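Local structure of deoxyribose-phosphate aldolase (Toxoplasma gondii, 4EIV) at residues L206-M210 with R230-I234. The protein belongs to the deoxyribose-phosphate aldolase family, enzymes built on a closed barrel of eight parallel strands ringed by helices. Residues are numbered along the deposited sequence; the frame is centred on the assembly and turned at random. Where two conformers were deposited one is given.
Sequences LREYM and RCIGI
I232 meets three side chains of the helix end, L206, Y209 and M210, and following it outward from the backbone gives a worked example of how one branched residue fills the seam between a helix and the lead-in to a barrel strand. Its CB takes two methyls side by side, L206 CD1 and M210 CE, each 3.6 Å from I232 CB. The CG2 branch lies against the same L206 methyl, while CG1, anti to the carbonyl carbon (chi1 -56°), runs past M210 CE. At the tip, I232 CD1 reaches Y209 CE2 at 3.7 Å and also sits over the centre of one face of the R230 guanidinium.

In this TIM barrel the contact packs the last turn of helix 196-210 on the residues that lead into the next strand, 233-237, and L176 of helix 165-178 also touches I232 and Y209. The bend of M210 at chi2 (-52°) turns its methyl inward, and M210 CE comes within 3.2 Å of R230 O. Beyond the apolar patch, R230 NH1 donates to Y209 OH over 2.9 Å, nearly straight at 168°. The hydroxyl lies in the guanidinium plane, though the phenol ring stands almost perpendicular to that plane. R230 NH2 donates to the carbonyl oxygens of A180 and L176, so bonds through both terminal nitrogens restrain the guanidinium's rotation.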
ATOM      1  N   LEU A 206       3.477  19.227   7.645  1.00 30.83           N
ATOM      2  CA  LEU A 206       2.389  18.791   6.789  1.00 33.21           C
ATOM      3  C   LEU A 206       1.126  18.465   7.593  1.00 34.34           C
ATOM      4  O   LEU A 206       0.025  18.830   7.186  1.00 36.02           O
ATOM      5  CB  LEU A 206       2.827  17.603   5.961  1.00 32.58           C
ATOM      6  CG  LEU A 206       1.788  17.058   5.002  1.00 37.04           C
ATOM      7  CD1 LEU A 206       1.201  18.142   4.116  1.00 39.47           C
ATOM      8  CD2 LEU A 206       2.423  15.962   4.192  1.00 39.22           C
ATOM      9  N   ARG A 207       1.280  17.798   8.738  1.00 34.08           N
ATOM     10  CA  ARG A 207       0.145  17.447   9.601  1.00 36.42           C
ATOM     11  C   ARG A 207      -0.598  18.706  10.019  1.00 38.14           C
ATOM     12  O   ARG A 207      -1.822  18.782   9.914  1.00 39.92           O
ATOM     13  CB  ARG A 207       0.640  16.691  10.846  1.00 36.56           C
ATOM     14  CG  ARG A 207      -0.487  16.204  11.775  1.00 39.43           C
ATOM     15  CD  ARG A 207       0.009  15.282  12.901  1.00 42.30           C
ATOM     16  NE  ARG A 207       0.914  14.253  12.372  1.00 42.62           N
ATOM     17  CZ  ARG A 207       2.236  14.182  12.569  1.00 44.16           C
ATOM     18  NH1 ARG A 207       2.879  15.029  13.372  1.00 45.09           N
ATOM     19  NH2 ARG A 207       2.934  13.211  11.985  1.00 44.45           N
ATOM     20  N   GLU A 208       0.149  19.706  10.468  1.00 38.06           N
ATOM     21  CA  GLU A 208      -0.445  20.954  10.924  1.00 41.09           C
ATOM     22  C   GLU A 208      -1.056  21.752   9.801  1.00 41.87           C
ATOM     23  O   GLU A 208      -2.074  22.398   9.991  1.00 44.18           O
ATOM     24  CB  GLU A 208       0.581  21.783  11.679  1.00 41.03           C
ATOM     25  CG  GLU A 208       0.989  21.107  12.957  1.00 43.80           C
ATOM     26  CD  GLU A 208       2.051  21.852  13.723  1.00 47.32           C
ATOM     27  OE1 GLU A 208       2.322  21.427  14.861  1.00 49.66           O
ATOM     28  OE2 GLU A 208       2.607  22.844  13.199  1.00 50.20           O
ATOM     29  N   TYR A 209      -0.442  21.710   8.628  1.00 40.44           N
ATOM     30  CA  TYR A 209      -0.978  22.416   7.478  1.00 42.30           C
ATOM     31  C   TYR A 209      -2.337  21.830   7.077  1.00 44.83           C
ATOM     32  O   TYR A 209      -3.286  22.577   6.736  1.00 46.51           O
ATOM     33  CB  TYR A 209       0.011  22.337   6.319  1.00 40.50           C
ATOM     34  CG  TYR A 209      -0.447  23.143   5.146  1.00 39.67           C
ATOM     35  CD1 TYR A 209      -0.308  24.524   5.140  1.00 41.01           C
ATOM     36  CD2 TYR A 209      -1.043  22.535   4.047  1.00 39.89           C
ATOM     37  CE1 TYR A 209      -0.737  25.278   4.068  1.00 41.74           C
ATOM     38  CE2 TYR A 209      -1.474  23.276   2.974  1.00 41.74           C
ATOM     39  CZ  TYR A 209      -1.318  24.652   2.987  1.00 42.18           C
ATOM     40  OH  TYR A 209      -1.750  25.401   1.931  1.00 45.94           O
ATOM     41  N   MET A 210      -2.452  20.505   7.142  1.00 45.58           N
ATOM     42  CA  MET A 210      -3.710  19.828   6.788  1.00 49.49           C
ATOM     43  C   MET A 210      -4.865  20.121   7.743  1.00 52.69           C
ATOM     44  O   MET A 210      -6.024  20.109   7.322  1.00 55.56           O
ATOM     45  CB  MET A 210      -3.513  18.314   6.690  1.00 49.06           C
ATOM     46  CG  MET A 210      -2.572  17.856   5.597  1.00 50.12           C
ATOM     47  SD  MET A 210      -2.925  18.486   3.945  1.00 56.52           S
ATOM     48  CE  MET A 210      -2.122  17.182   3.004  1.00 55.70           C
ATOM     49  N   ARG A 230      -6.107  19.879   0.384  1.00 46.70           N
ATOM     50  CA  ARG A 230      -5.657  19.151  -0.799  1.00 45.64           C
ATOM     51  C   ARG A 230      -4.644  18.069  -0.405  1.00 44.40           C
ATOM     52  O   ARG A 230      -4.081  18.109   0.697  1.00 43.44           O
ATOM     53  CB  ARG A 230      -5.048  20.124  -1.812  1.00 45.87           C
ATOM     54  CG  ARG A 230      -3.701  20.718  -1.381  1.00 45.04           C
ATOM     55  CD  ARG A 230      -3.180  21.795  -2.339  1.00 43.71           C
ATOM     56  NE  ARG A 230      -1.781  22.127  -2.048  1.00 41.80           N
ATOM     57  CZ  ARG A 230      -1.375  22.962  -1.094  1.00 38.18           C
ATOM     58  NH1 ARG A 230      -2.266  23.560  -0.305  1.00 40.04           N
ATOM     59  NH2 ARG A 230      -0.057  23.189  -0.916  1.00 33.63           N
ATOM     60  N   CYS A 231      -4.428  17.117  -1.312  1.00 43.60           N
ATOM     61  CA  CYS A 231      -3.513  16.002  -1.091  1.00 42.41           C
ATOM     62  C   CYS A 231      -2.094  16.494  -1.235  1.00 39.18           C
ATOM     63  O   CYS A 231      -1.760  17.103  -2.257  1.00 40.09           O
ATOM     64  CB  CYS A 231      -3.759  14.898  -2.121  1.00 43.55           C
ATOM     65  SG  CYS A 231      -2.700  13.435  -1.953  1.00 50.13           S
ATOM     66  N   ILE A 232      -1.265  16.251  -0.216  1.00 35.30           N
ATOM     67  CA  ILE A 232       0.145  16.669  -0.255  1.00 32.38           C
ATOM     68  C   ILE A 232       1.046  15.513   0.171  1.00 30.76           C
ATOM     69  O   ILE A 232       0.824  14.859   1.186  1.00 31.76           O
ATOM     70  CB  ILE A 232       0.416  17.931   0.587  1.00 32.48           C
ATOM     71  CG1 ILE A 232      -0.498  19.078   0.113  1.00 34.59           C
ATOM     72  CG2 ILE A 232       1.887  18.347   0.463  1.00 31.55           C
ATOM     73  CD1 ILE A 232      -0.578  20.263   1.038  1.00 38.40           C
ATOM     74  N   GLY A 233       2.053  15.244  -0.636  1.00 27.07           N
ATOM     75  CA  GLY A 233       2.940  14.159  -0.356  1.00 26.44           C
ATOM     76  C   GLY A 233       4.270  14.541   0.224  1.00 24.94           C
ATOM     77  O   GLY A 233       4.651  15.718   0.294  1.00 24.25           O
ATOM     78  N   ILE A 234       4.988  13.528   0.700  0.50 24.13           N
ATOM     79  CA  ILE A 234       6.367  13.699   1.162  0.50 24.74           C
ATOM     80  C   ILE A 234       7.271  12.780   0.352  0.50 23.69           C
ATOM     81  O   ILE A 234       6.952  11.612   0.124  0.50 24.46           O
ATOM     82  CB  ILE A 234       6.564  13.421   2.672  0.50 25.49           C
ATOM     83  CG1 ILE A 234       7.975  13.815   3.110  0.50 25.98           C
ATOM     84  CG2 ILE A 234       6.368  11.966   2.982  0.50 26.82           C
ATOM     85  CD1 ILE A 234       8.201  13.660   4.588  0.50 27.65           C
TER